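Local coordinates for protein glycoside Hydrolase (Bacteroides uniformis, PDB 5T99) that probably cleaves beta-galactosidic bonds in agarose-derived sugars, as a glycoside hydrolase family 2 enzyme, and binds the galactose-like iminosugar D-galacto-isofagomine, at residues A[446-458]-A[466-480]. Numbering follows the deposited sequence.
Sequences PSTCGFNYYPAPF and VDIAGMNYKPGKYAE. With GIF (D-galacto-isofagomine), chain C.
Tyr454 lies against Lys477, Glu480 and Met471 just beyond two neighbouring parallel strands, 447-451 and 468-472, of the TIM barrel; a beta-alpha-beta crossover through helix 456-459 joins them. The ring reaches the start of helix 478-484 because chi1 (-177°) sets CG opposite the backbone N. Lys477 CB sits 4.0 Å from the centroid of the Tyr454 ring, a CH-pi contact over its face, with Lys477 CG over the same face, while Pro455 CB covers the opposite face. At the ring edge, Tyr454 OH donates to the anti lone pair of Glu480 OE1 at 2.9 Å, the carboxylate turned only 24° from the ring plane. Were Tyr454 an alanine, Glu480 OE1 would probably lose this donor, and a gap would open beside Lys477 and Met471 CE. Met471 bends at chi3, which brings CE within 3.6 Å of Tyr454 CD1; its SD makes an oblique Met-aromatic contact with Phe458. Between the strands, Phe451 N donates to Gly470 O, and Asn472 N returns a nearly straight bond to Phe451 O. At the other end, Asp467 OD2 accepts from Ser447 N at 3.0 Å on its anti side, and Ser447 OG accepts from Asp467 N. The C-terminal ends of the strands face the sugar site: Asn472 OD1 hydrogen-bonds Ser493 OG and its ND2 hydrogen-bonds Glu417 OE2, and Tyr473, hydrogen-bonded to Glu494, lines the D-galacto-isofagomine pocket. Lys474, bent at chi2 and chi4, turns back so that NZ bridges two carbonyls, Asn452 O at 2.7 Å and Asn472 O at 3.0 Å.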
ATOM      1  N   PRO A 446       7.231   7.502 -17.285  1.00 13.89           N
ATOM      2  CA  PRO A 446       6.259   7.133 -18.318  1.00 13.49           C
ATOM      3  C   PRO A 446       4.835   6.967 -17.816  1.00 13.34           C
ATOM      4  O   PRO A 446       4.625   6.648 -16.645  1.00 13.30           O
ATOM      5  CB  PRO A 446       6.785   5.789 -18.827  1.00 13.38           C
ATOM      6  CG  PRO A 446       7.576   5.248 -17.696  1.00 13.51           C
ATOM      7  CD  PRO A 446       8.246   6.442 -17.110  1.00 13.64           C
ATOM      8  N   SER A 447       3.873   7.199 -18.710  1.00 13.13           N
ATOM      9  CA  SER A 447       2.479   6.859 -18.465  1.00 12.71           C
ATOM     10  C   SER A 447       2.245   5.388 -18.787  1.00 12.66           C
ATOM     11  O   SER A 447       2.944   4.790 -19.601  1.00 12.11           O
ATOM     12  CB  SER A 447       1.568   7.712 -19.338  1.00 12.73           C
ATOM     13  OG  SER A 447       1.806   7.480 -20.718  1.00 12.61           O
ATOM     14  N   THR A 448       1.235   4.814 -18.154  1.00 13.08           N
ATOM     15  CA  THR A 448       0.837   3.444 -18.419  1.00 13.15           C
ATOM     16  C   THR A 448      -0.657   3.292 -18.137  1.00 13.74           C
ATOM     17  O   THR A 448      -1.328   4.252 -17.732  1.00 13.40           O
ATOM     18  CB  THR A 448       1.683   2.465 -17.568  1.00 13.10           C
ATOM     19  OG1 THR A 448       1.465   1.104 -17.976  1.00 12.51           O
ATOM     20  CG2 THR A 448       1.358   2.618 -16.093  1.00 13.25           C
ATOM     21  N   CYS A 449      -1.162   2.081 -18.362  1.00 14.42           N
ATOM     22  CA  CYS A 449      -2.569   1.760 -18.162  1.00 14.94           C
ATOM     23  C   CYS A 449      -2.705   0.244 -18.101  1.00 15.31           C
ATOM     24  O   CYS A 449      -1.896  -0.478 -18.698  1.00 15.45           O
ATOM     25  CB  CYS A 449      -3.414   2.345 -19.308  1.00 15.05           C
ATOM     26  SG  CYS A 449      -5.198   2.411 -19.010  1.00 15.27           S
ATOM     27  N   GLY A 450      -3.709  -0.234 -17.368  1.00 15.81           N
ATOM     28  CA  GLY A 450      -3.943  -1.682 -17.197  1.00 16.16           C
ATOM     29  C   GLY A 450      -5.096  -2.150 -18.064  1.00 15.86           C
ATOM     30  O   GLY A 450      -6.246  -1.790 -17.796  1.00 15.90           O
ATOM     31  N   PHE A 451      -4.797  -2.935 -19.098  1.00 15.96           N
ATOM     32  CA  PHE A 451      -5.803  -3.356 -20.085  1.00 16.46           C
ATOM     33  C   PHE A 451      -6.260  -4.800 -19.892  1.00 17.17           C
ATOM     34  O   PHE A 451      -5.457  -5.729 -20.013  1.00 17.21           O
ATOM     35  CB  PHE A 451      -5.258  -3.206 -21.501  1.00 16.19           C
ATOM     36  CG  PHE A 451      -4.838  -1.803 -21.847  1.00 16.16           C
ATOM     37  CD1 PHE A 451      -5.763  -0.764 -21.838  1.00 16.10           C
ATOM     38  CD2 PHE A 451      -3.513  -1.520 -22.198  1.00 16.03           C
ATOM     39  CE1 PHE A 451      -5.372   0.530 -22.174  1.00 16.23           C
ATOM     40  CE2 PHE A 451      -3.122  -0.231 -22.525  1.00 15.91           C
ATOM     41  CZ  PHE A 451      -4.051   0.797 -22.518  1.00 15.90           C
ATOM     42  N   ASN A 452      -7.552  -4.983 -19.609  1.00 18.19           N
ATOM     43  CA  ASN A 452      -8.147  -6.331 -19.493  1.00 18.83           C
ATOM     44  C   ASN A 452      -8.849  -6.838 -20.741  1.00 19.43           C
ATOM     45  O   ASN A 452      -9.046  -8.053 -20.868  1.00 20.52           O
ATOM     46  CB  ASN A 452      -9.095  -6.441 -18.299  1.00 18.94           C
ATOM     47  CG  ASN A 452     -10.283  -5.495 -18.377  1.00 18.66           C
ATOM     48  OD1 ASN A 452     -10.223  -4.434 -19.005  1.00 17.65           O
ATOM     49  ND2 ASN A 452     -11.363  -5.863 -17.686  1.00 18.72           N
ATOM     50  N   TYR A 453      -9.239  -5.956 -21.660  1.00 19.49           N
ATOM     51  CA  TYR A 453      -9.839  -6.435 -22.903  1.00 19.64           C
ATOM     52  C   TYR A 453      -8.681  -6.761 -23.854  1.00 19.60           C
ATOM     53  O   TYR A 453      -7.614  -6.126 -23.798  1.00 19.74           O
ATOM     54  CB  TYR A 453     -10.798  -5.412 -23.511  1.00 20.53           C
ATOM     55  CG  TYR A 453     -12.035  -5.032 -22.699  1.00 21.49           C
ATOM     56  CD1 TYR A 453     -12.218  -5.438 -21.377  1.00 22.49           C
ATOM     57  CD2 TYR A 453     -13.010  -4.206 -23.256  1.00 22.70           C
ATOM     58  CE1 TYR A 453     -13.342  -5.059 -20.652  1.00 23.23           C
ATOM     59  CE2 TYR A 453     -14.129  -3.815 -22.534  1.00 23.04           C
ATOM     60  CZ  TYR A 453     -14.286  -4.243 -21.232  1.00 23.52           C
ATOM     61  OH  TYR A 453     -15.390  -3.865 -20.500  1.00 25.36           O
ATOM     62  N   TYR A 454      -8.876  -7.778 -24.682  1.00 19.30           N
ATOM     63  CA  TYR A 454      -7.926  -8.123 -25.736  1.00 19.58           C
ATOM     64  C   TYR A 454      -8.670  -8.753 -26.931  1.00 19.26           C
ATOM     65  O   TYR A 454      -9.442  -9.686 -26.732  1.00 19.12           O
ATOM     66  CB  TYR A 454      -6.842  -9.081 -25.222  1.00 19.83           C
ATOM     67  CG  TYR A 454      -5.825  -9.388 -26.290  1.00 20.21           C
ATOM     68  CD1 TYR A 454      -4.689  -8.604 -26.445  1.00 20.11           C
ATOM     69  CD2 TYR A 454      -6.032 -10.433 -27.190  1.00 20.83           C
ATOM     70  CE1 TYR A 454      -3.777  -8.863 -27.453  1.00 20.36           C
ATOM     71  CE2 TYR A 454      -5.126 -10.702 -28.200  1.00 20.88           C
ATOM     72  CZ  TYR A 454      -4.000  -9.915 -28.329  1.00 21.11           C
ATOM     73  OH  TYR A 454      -3.099 -10.206 -29.336  1.00 22.10           O
ATOM     74  N   PRO A 455      -8.433  -8.293 -28.166  1.00 18.91           N
ATOM     75  CA  PRO A 455      -7.404  -7.296 -28.535  1.00 18.46           C
ATOM     76  C   PRO A 455      -7.850  -5.811 -28.519  1.00 17.73           C
ATOM     77  O   PRO A 455      -7.057  -4.950 -28.895  1.00 17.49           O
ATOM     78  CB  PRO A 455      -7.033  -7.725 -29.966  1.00 18.69           C
ATOM     79  CG  PRO A 455      -8.322  -8.266 -30.516  1.00 18.71           C
ATOM     80  CD  PRO A 455      -8.988  -8.972 -29.355  1.00 18.68           C
ATOM     81  N   ALA A 456      -9.072  -5.519 -28.067  1.00 16.98           N
ATOM     82  CA  ALA A 456      -9.713  -4.194 -28.252  1.00 16.91           C
ATOM     83  C   ALA A 456      -8.801  -2.957 -28.144  1.00 16.79           C
ATOM     84  O   ALA A 456      -8.545  -2.320 -29.150  1.00 16.73           O
ATOM     85  CB  ALA A 456     -10.938  -4.048 -27.349  1.00 16.38           C
ATOM     86  N   PRO A 457      -8.276  -2.640 -26.940  1.00 16.81           N
ATOM     87  CA  PRO A 457      -7.483  -1.404 -26.807  1.00 16.72           C
ATOM     88  C   PRO A 457      -6.187  -1.372 -27.650  1.00 16.61           C
ATOM     89  O   PRO A 457      -5.718  -0.277 -27.985  1.00 16.40           O
ATOM     90  CB  PRO A 457      -7.168  -1.350 -25.313  1.00 16.84           C
ATOM     91  CG  PRO A 457      -7.146  -2.772 -24.892  1.00 17.17           C
ATOM     92  CD  PRO A 457      -8.159  -3.493 -25.744  1.00 16.94           C
ATOM     93  N   PHE A 458      -5.651  -2.550 -28.002  1.00 16.16           N
ATOM     94  CA  PHE A 458      -4.530  -2.664 -28.940  1.00 16.10           C
ATOM     95  C   PHE A 458      -4.925  -2.369 -30.395  1.00 16.73           C
ATOM     96  O   PHE A 458      -4.153  -1.728 -31.143  1.00 15.84           O
ATOM     97  CB  PHE A 458      -3.868  -4.029 -28.820  1.00 15.83           C
ATOM     98  CG  PHE A 458      -3.214  -4.243 -27.495  1.00 16.39           C
ATOM     99  CD1 PHE A 458      -1.926  -3.783 -27.269  1.00 16.39           C
ATOM    100  CD2 PHE A 458      -3.898  -4.843 -26.451  1.00 16.50           C
ATOM    101  CE1 PHE A 458      -1.323  -3.950 -26.045  1.00 16.58           C
ATOM    102  CE2 PHE A 458      -3.297  -4.993 -25.214  1.00 16.53           C
ATOM    103  CZ  PHE A 458      -2.007  -4.553 -25.013  1.00 16.38           C
ATOM    104  N   VAL A 466      -0.370   5.624 -24.351  1.00 13.85           N
ATOM    105  CA  VAL A 466       0.478   5.666 -23.161  1.00 13.77           C
ATOM    106  C   VAL A 466       1.843   5.168 -23.574  1.00 14.03           C
ATOM    107  O   VAL A 466       2.000   4.569 -24.652  1.00 14.28           O
ATOM    108  CB  VAL A 466      -0.078   4.838 -21.968  1.00 13.63           C
ATOM    109  CG1 VAL A 466      -1.290   5.531 -21.378  1.00 13.56           C
ATOM    110  CG2 VAL A 466      -0.434   3.407 -22.359  1.00 13.63           C
ATOM    111  N   ASP A 467       2.828   5.437 -22.726  1.00 13.89           N
ATOM    112  CA  ASP A 467       4.208   5.053 -23.000  1.00 13.86           C
ATOM    113  C   ASP A 467       4.440   3.532 -22.901  1.00 13.67           C
ATOM    114  O   ASP A 467       5.213   2.963 -23.682  1.00 13.35           O
ATOM    115  CB  ASP A 467       5.169   5.797 -22.049  1.00 13.85           C
ATOM    116  CG  ASP A 467       5.185   7.302 -22.273  1.00 13.82           C
ATOM    117  OD1 ASP A 467       5.361   7.743 -23.428  1.00 13.41           O
ATOM    118  OD2 ASP A 467       5.043   8.049 -21.283  1.00 13.96           O
ATOM    119  N   ILE A 468       3.800   2.889 -21.926  1.00 13.91           N
ATOM    120  CA  ILE A 468       4.005   1.459 -21.655  1.00 14.32           C
ATOM    121  C   ILE A 468       2.640   0.815 -21.415  1.00 14.86           C
ATOM    122  O   ILE A 468       1.861   1.288 -20.576  1.00 14.52           O
ATOM    123  CB  ILE A 468       4.922   1.222 -20.431  1.00 14.51           C
ATOM    124  CG1 ILE A 468       6.292   1.918 -20.605  1.00 14.94           C
ATOM    125  CG2 ILE A 468       5.161  -0.268 -20.224  1.00 14.61           C
ATOM    126  CD1 ILE A 468       7.116   2.008 -19.335  1.00 15.08           C
ATOM    127  N   ALA A 469       2.362  -0.259 -22.158  1.00 15.27           N
ATOM    128  CA  ALA A 469       1.079  -0.963 -22.074  1.00 15.90           C
ATOM    129  C   ALA A 469       1.128  -2.113 -21.049  1.00 16.33           C
ATOM    130  O   ALA A 469       2.006  -2.990 -21.122  1.00 15.97           O
ATOM    131  CB  ALA A 469       0.686  -1.499 -23.446  1.00 16.16           C
ATOM    132  N   GLY A 470       0.186  -2.098 -20.107  1.00 16.04           N
ATOM    133  CA  GLY A 470       0.001  -3.201 -19.175  1.00 16.52           C
ATOM    134  C   GLY A 470      -1.151  -4.105 -19.591  1.00 16.66           C
ATOM    135  O   GLY A 470      -2.225  -3.609 -19.913  1.00 16.73           O
ATOM    136  N   MET A 471      -0.935  -5.422 -19.569  1.00 16.95           N
ATOM    137  CA  MET A 471      -2.000  -6.404 -19.832  1.00 17.37           C
ATOM    138  C   MET A 471      -2.488  -7.071 -18.545  1.00 17.31           C
ATOM    139  O   MET A 471      -1.684  -7.563 -17.747  1.00 16.87           O
ATOM    140  CB  MET A 471      -1.504  -7.484 -20.792  1.00 17.88           C
ATOM    141  CG  MET A 471      -1.068  -6.944 -22.136  1.00 18.38           C
ATOM    142  SD  MET A 471      -0.573  -8.254 -23.254  1.00 19.21           S
ATOM    143  CE  MET A 471      -2.156  -8.743 -23.902  1.00 19.57           C
ATOM    144  N   ASN A 472      -3.806  -7.094 -18.356  1.00 17.45           N
ATOM    145  CA  ASN A 472      -4.425  -7.805 -17.238  1.00 17.60           C
ATOM    146  C   ASN A 472      -4.911  -9.179 -17.673  1.00 18.27           C
ATOM    147  O   ASN A 472      -5.813  -9.278 -18.499  1.00 19.46           O
ATOM    148  CB  ASN A 472      -5.601  -7.009 -16.688  1.00 17.57           C
ATOM    149  CG  ASN A 472      -5.169  -5.767 -15.961  1.00 17.19           C
ATOM    150  OD1 ASN A 472      -4.032  -5.305 -16.117  1.00 16.97           O
ATOM    151  ND2 ASN A 472      -6.061  -5.228 -15.131  1.00 17.06           N
ATOM    152  N   TYR A 473      -4.290 -10.225 -17.127  1.00 19.32           N
ATOM    153  CA  TYR A 473      -4.710 -11.638 -17.287  1.00 19.47           C
ATOM    154  C   TYR A 473      -4.675 -12.165 -18.722  1.00 20.77           C
ATOM    155  O   TYR A 473      -5.631 -12.804 -19.175  1.00 20.78           O
ATOM    156  CB  TYR A 473      -6.085 -11.862 -16.668  1.00 18.43           C
ATOM    157  CG  TYR A 473      -6.189 -11.316 -15.266  1.00 18.07           C
ATOM    158  CD1 TYR A 473      -5.577 -11.973 -14.188  1.00 17.74           C
ATOM    159  CD2 TYR A 473      -6.885 -10.135 -15.010  1.00 17.51           C
ATOM    160  CE1 TYR A 473      -5.669 -11.470 -12.896  1.00 17.16           C
ATOM    161  CE2 TYR A 473      -6.976  -9.632 -13.727  1.00 17.48           C
ATOM    162  CZ  TYR A 473      -6.368 -10.310 -12.679  1.00 16.99           C
ATOM    163  OH  TYR A 473      -6.464  -9.807 -11.427  1.00 16.59           O
ATOM    164  N   LYS A 474      -3.566 -11.914 -19.422  1.00 21.24           N
ATOM    165  CA  LYS A 474      -3.433 -12.314 -20.829  1.00 22.03           C
ATOM    166  C   LYS A 474      -2.109 -13.021 -21.183  1.00 21.76           C
ATOM    167  O   LYS A 474      -1.573 -12.802 -22.283  1.00 21.74           O
ATOM    168  CB  LYS A 474      -3.601 -11.070 -21.725  1.00 22.63           C
ATOM    169  CG  LYS A 474      -4.920 -10.340 -21.569  1.00 23.48           C
ATOM    170  CD  LYS A 474      -6.095 -11.145 -22.105  1.00 23.70           C
ATOM    171  CE  LYS A 474      -7.398 -10.394 -21.882  1.00 24.22           C
ATOM    172  NZ  LYS A 474      -7.788 -10.350 -20.444  1.00 24.80           N
ATOM    173  N   PRO A 475      -1.591 -13.889 -20.290  1.00 21.70           N
ATOM    174  CA  PRO A 475      -0.310 -14.560 -20.594  1.00 21.89           C
ATOM    175  C   PRO A 475      -0.358 -15.398 -21.869  1.00 21.47           C
ATOM    176  O   PRO A 475       0.635 -15.464 -22.589  1.00 21.46           O
ATOM    177  CB  PRO A 475      -0.061 -15.434 -19.361  1.00 22.34           C
ATOM    178  CG  PRO A 475      -1.417 -15.697 -18.795  1.00 22.34           C
ATOM    179  CD  PRO A 475      -2.221 -14.453 -19.079  1.00 22.52           C
ATOM    180  N   GLY A 476      -1.521 -15.983 -22.160  1.00 21.84           N
ATOM    181  CA  GLY A 476      -1.753 -16.694 -23.415  1.00 21.85           C
ATOM    182  C   GLY A 476      -1.637 -15.840 -24.667  1.00 22.28           C
ATOM    183  O   GLY A 476      -1.375 -16.369 -25.756  1.00 21.63           O
ATOM    184  N   LYS A 477      -1.830 -14.528 -24.527  1.00 22.87           N
ATOM    185  CA  LYS A 477      -1.700 -13.603 -25.662  1.00 23.80           C
ATOM    186  C   LYS A 477      -0.396 -12.796 -25.728  1.00 22.62           C
ATOM    187  O   LYS A 477      -0.268 -11.932 -26.600  1.00 22.86           O
ATOM    188  CB  LYS A 477      -2.910 -12.656 -25.687  1.00 25.08           C
ATOM    189  CG  LYS A 477      -4.257 -13.366 -25.750  1.00 26.12           C
ATOM    190  CD  LYS A 477      -4.405 -14.179 -27.026  1.00 26.79           C
ATOM    191  CE  LYS A 477      -5.835 -14.674 -27.210  1.00 27.85           C
ATOM    192  NZ  LYS A 477      -5.987 -15.281 -28.563  1.00 28.60           N
ATOM    193  N   TYR A 478       0.575 -13.074 -24.856  1.00 21.35           N
ATOM    194  CA  TYR A 478       1.816 -12.282 -24.835  1.00 21.17           C
ATOM    195  C   TYR A 478       2.581 -12.386 -26.154  1.00 21.95           C
ATOM    196  O   TYR A 478       3.025 -11.373 -26.689  1.00 20.90           O
ATOM    197  CB  TYR A 478       2.744 -12.687 -23.679  1.00 20.31           C
ATOM    198  CG  TYR A 478       2.302 -12.306 -22.274  1.00 19.46           C
ATOM    199  CD1 TYR A 478       1.154 -11.533 -22.031  1.00 19.56           C
ATOM    200  CD2 TYR A 478       3.068 -12.688 -21.181  1.00 19.12           C
ATOM    201  CE1 TYR A 478       0.781 -11.187 -20.734  1.00 19.22           C
ATOM    202  CE2 TYR A 478       2.707 -12.340 -19.889  1.00 19.13           C
ATOM    203  CZ  TYR A 478       1.567 -11.590 -19.671  1.00 18.96           C
ATOM    204  OH  TYR A 478       1.211 -11.257 -18.397  1.00 19.13           O
ATOM    205  N   ALA A 479       2.720 -13.604 -26.674  1.00 22.31           N
ATOM    206  CA  ALA A 479       3.417 -13.806 -27.933  1.00 23.13           C
ATOM    207  C   ALA A 479       2.719 -13.091 -29.092  1.00 23.73           C
ATOM    208  O   ALA A 479       3.369 -12.395 -29.879  1.00 24.16           O
ATOM    209  CB  ALA A 479       3.571 -15.294 -28.230  1.00 23.44           C
ATOM    210  N   GLU A 480       1.397 -13.247 -29.183  1.00 24.28           N
ATOM    211  CA  GLU A 480       0.622 -12.675 -30.293  1.00 23.92           C
ATOM    212  C   GLU A 480       0.654 -11.139 -30.308  1.00 23.49           C
ATOM    213  O   GLU A 480       0.818 -10.543 -31.373  1.00 24.18           O
ATOM    214  CB  GLU A 480      -0.827 -13.194 -30.282  1.00 24.08           C
ATOM    215  CG  GLU A 480      -1.721 -12.555 -31.338  1.00 25.22           C
ATOM    216  CD  GLU A 480      -3.118 -13.139 -31.386  1.00 25.62           C
ATOM    217  OE1 GLU A 480      -4.045 -12.516 -30.825  1.00 26.57           O
ATOM    218  OE2 GLU A 480      -3.291 -14.212 -31.997  1.00 26.16           O
TER
HETATM  219  C   GIF C 901      -9.525  -5.588 -11.251  1.00 18.07           C
HETATM  220  N   GIF C 901      -9.289  -6.818 -11.992  1.00 18.35           N
HETATM  221  O   GIF C 901     -10.082 -10.730 -10.133  1.00 18.41           O
HETATM  222  C1  GIF C 901      -9.386  -5.841  -9.763  1.00 17.93           C
HETATM  223  O1  GIF C 901     -11.584  -6.776  -9.496  1.00 18.58           O
HETATM  224  C2  GIF C 901     -10.196  -7.058  -9.323  1.00 18.30           C
HETATM  225  O2  GIF C 901      -9.833  -4.690  -9.049  1.00 16.65           O
HETATM  226  C3  GIF C 901      -9.820  -8.303 -10.120  1.00 18.41           C
HETATM  227  C4  GIF C 901      -9.969  -8.045 -11.616  1.00 18.45           C
HETATM  228  C5  GIF C 901     -10.678  -9.498  -9.701  1.00 18.53           C